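Local structure of solute-binding protein Csal_2479 (Chromohalobacter salexigens, 4P1L) at residues G144-Y149 with L230-C235. The protein binds D-glucuronate in the periplasm and probably delivers it to a tripartite ATP-independent (TRAP) permease for uptake into the cell. Sequence-based numbering, arbitrary orientation.
Sequences GARSLY and LILPEC. With BDP (beta-D-glucopyranuronic acid), chain C.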
loop_
_atom_site.group_PDB
_atom_site.type_symbol
_atom_site.label_atom_id
_atom_site.label_comp_id
_atom_site.label_asym_id
_atom_site.label_seq_id
_atom_site.Cartn_x
_atom_site.Cartn_y
_atom_site.Cartn_z
ATOM N N GLY A 144 -2.868 4.378 -5.297
ATOM C CA GLY A 144 -2.218 5.255 -6.260
ATOM C C GLY A 144 -0.777 4.843 -6.533
ATOM O O GLY A 144 -0.383 3.671 -6.394
ATOM N N ALA A 145 0.006 5.832 -6.924
ATOM C CA ALA A 145 1.437 5.685 -7.079
ATOM C C ALA A 145 2.183 6.471 -5.992
ATOM O O ALA A 145 1.795 7.588 -5.619
ATOM C CB ALA A 145 1.854 6.154 -8.456
ATOM N N ARG A 146 3.253 5.873 -5.490
ATOM C CA ARG A 146 4.120 6.527 -4.506
ATOM C C ARG A 146 5.269 7.274 -5.180
ATOM O O ARG A 146 5.941 6.741 -6.076
ATOM C CB ARG A 146 4.708 5.512 -3.527
ATOM C CG ARG A 146 3.630 4.649 -2.819
ATOM C CD ARG A 146 4.217 3.506 -2.029
ATOM N NE ARG A 146 5.017 3.905 -0.864
ATOM C CZ ARG A 146 4.591 3.917 0.398
ATOM N NH1 ARG A 146 3.354 3.575 0.706
ATOM N NH2 ARG A 146 5.419 4.296 1.366
ATOM N N SER A 147 5.503 8.502 -4.730
ATOM C CA SER A 147 6.584 9.335 -5.246
ATOM C C SER A 147 7.438 9.917 -4.128
ATOM O O SER A 147 6.994 10.048 -2.968
ATOM C CB SER A 147 6.006 10.471 -6.107
ATOM O OG SER A 147 5.414 9.957 -7.279
ATOM N N LEU A 148 8.662 10.288 -4.485
ATOM C CA LEU A 148 9.627 10.846 -3.540
ATOM C C LEU A 148 9.293 12.258 -3.120
ATOM O O LEU A 148 9.003 13.120 -3.958
ATOM C CB LEU A 148 11.029 10.927 -4.155
ATOM C CG LEU A 148 11.862 9.694 -4.403
ATOM C CD1 LEU A 148 13.118 10.077 -5.220
ATOM C CD2 LEU A 148 12.251 9.047 -3.088
ATOM N N TYR A 149 9.408 12.514 -1.829
ATOM C CA TYR A 149 9.429 13.884 -1.358
ATOM C C TYR A 149 10.562 14.133 -0.383
ATOM O O TYR A 149 10.957 13.225 0.338
ATOM C CB TYR A 149 8.095 14.273 -0.740
ATOM C CG TYR A 149 7.471 13.290 0.234
ATOM C CD1 TYR A 149 7.751 13.340 1.602
ATOM C CD2 TYR A 149 6.540 12.365 -0.204
ATOM C CE1 TYR A 149 7.110 12.484 2.487
ATOM C CE2 TYR A 149 5.900 11.499 0.677
ATOM C CZ TYR A 149 6.199 11.544 2.014
ATOM O OH TYR A 149 5.540 10.676 2.872
ATOM N N LEU A 230 6.298 3.037 -7.201
ATOM C CA LEU A 230 5.582 1.887 -6.635
ATOM C C LEU A 230 4.093 2.125 -6.768
ATOM O O LEU A 230 3.608 3.227 -6.533
ATOM C CB LEU A 230 5.918 1.664 -5.157
ATOM C CG LEU A 230 7.301 1.133 -4.836
ATOM C CD1 LEU A 230 7.632 1.413 -3.384
ATOM C CD2 LEU A 230 7.423 -0.352 -5.187
ATOM N N ILE A 231 3.385 1.081 -7.180
ATOM C CA ILE A 231 1.952 1.084 -7.248
ATOM C C ILE A 231 1.543 -0.183 -6.483
ATOM O O ILE A 231 1.599 -1.311 -7.003
ATOM C CB ILE A 231 1.473 1.074 -8.704
ATOM C CG1 ILE A 231 1.766 2.440 -9.338
ATOM C CG2 ILE A 231 0.014 0.761 -8.767
ATOM C CD1 ILE A 231 1.712 2.435 -10.859
ATOM N N LEU A 232 1.199 0.014 -5.215
ATOM C CA LEU A 232 0.990 -1.088 -4.300
ATOM C C LEU A 232 -0.514 -1.324 -4.105
ATOM O O LEU A 232 -1.260 -0.422 -3.679
ATOM C CB LEU A 232 1.672 -0.791 -2.971
ATOM C CG LEU A 232 3.214 -0.949 -3.005
ATOM C CD1 LEU A 232 3.857 -0.321 -1.769
ATOM C CD2 LEU A 232 3.565 -2.439 -3.106
ATOM N N PRO A 233 -0.988 -2.547 -4.414
ATOM C CA PRO A 233 -2.345 -2.859 -3.988
ATOM C C PRO A 233 -2.428 -2.916 -2.469
ATOM O O PRO A 233 -1.399 -3.099 -1.808
ATOM C CB PRO A 233 -2.594 -4.272 -4.578
ATOM C CG PRO A 233 -1.607 -4.418 -5.659
ATOM C CD PRO A 233 -0.374 -3.676 -5.136
ATOM N N GLU A 234 -3.635 -2.773 -1.923
ATOM C CA GLU A 234 -3.909 -3.094 -0.532
ATOM C C GLU A 234 -5.072 -4.089 -0.468
ATOM O O GLU A 234 -5.951 -4.070 -1.327
ATOM C CB GLU A 234 -4.265 -1.835 0.253
ATOM C CG GLU A 234 -3.293 -0.678 0.023
ATOM C CD GLU A 234 -3.246 0.317 1.183
ATOM O OE1 GLU A 234 -4.200 0.328 2.010
ATOM O OE2 GLU A 234 -2.254 1.080 1.249
ATOM N N CYS A 235 -5.070 -4.980 0.523
ATOM C CA CYS A 235 -6.163 -5.919 0.662
ATOM C C CYS A 235 -7.094 -5.477 1.754
ATOM O O CYS A 235 -6.693 -4.789 2.696
ATOM C CB CYS A 235 -5.664 -7.333 0.969
ATOM S SG CYS A 235 -4.727 -7.490 2.514
HETATM C C1 BDP C . 0.402 4.293 2.748
HETATM C C2 BDP C . -0.298 2.965 2.997
HETATM C C3 BDP C . -0.214 2.633 4.438
HETATM C C4 BDP C . 1.236 2.556 4.799
HETATM C C5 BDP C . 1.954 3.896 4.490
HETATM C C6 BDP C . 3.449 3.856 4.801
HETATM O O2 BDP C . -1.652 3.149 2.618
HETATM O O3 BDP C . -0.792 1.233 4.590
HETATM O O4 BDP C . 1.387 2.238 6.194
HETATM O O5 BDP C . 1.781 4.206 3.143
HETATM O O6A BDP C . 4.207 4.542 4.041
HETATM O O1 BDP C . 0.371 4.588 1.395
HETATM O O6B BDP C . 3.857 3.237 5.806
HETATM O O HOH W 1 1.027 2.768 -4.219
HETATM O O HOH W 2 -2.036 1.423 -5.709
#
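R146 and L230 meet beside the glucuronate pocket of this two-lobed periplasmic-binding-protein fold, where the chain passes between the sheet holding strand 146-150 and the one holding strand 234-239. R146 N donates to L230 O at 2.9 Å in a nearly straight bond (170°). The R146 side chain crosses those of L230 and L232 at an angle, its CD lying 3.9 Å from L232 CD1. A bend at chi3 (67°) then turns the guanidinium toward the ligand: R146 NH2 reaches carboxylate oxygen O6A of the glucuronate (2.9 Å), which lies near the guanidinium plane at its edge, while NH1 binds ring oxygen O5. Across the sugar ring, E234 OE2 accepts a bond from ligand O2 at 2.6 Å. A145 CB packs on I231 CG1, and two waters bridge G144 O to the backbone of L232: one accepts from L232 N, the other donates to both G144 O and L232 O. In the second shell, E206 of strand 204-207 fixes the guanidinium through a salt bridge to NE. A leucine in place of R146 would probably cost the glucuronate its bonds at O6A and O5 and leave E206 without this partner. N88 ND2 steadies E234 OE2, and N86 ND2 is hydrogen-bonded to E234 OE1.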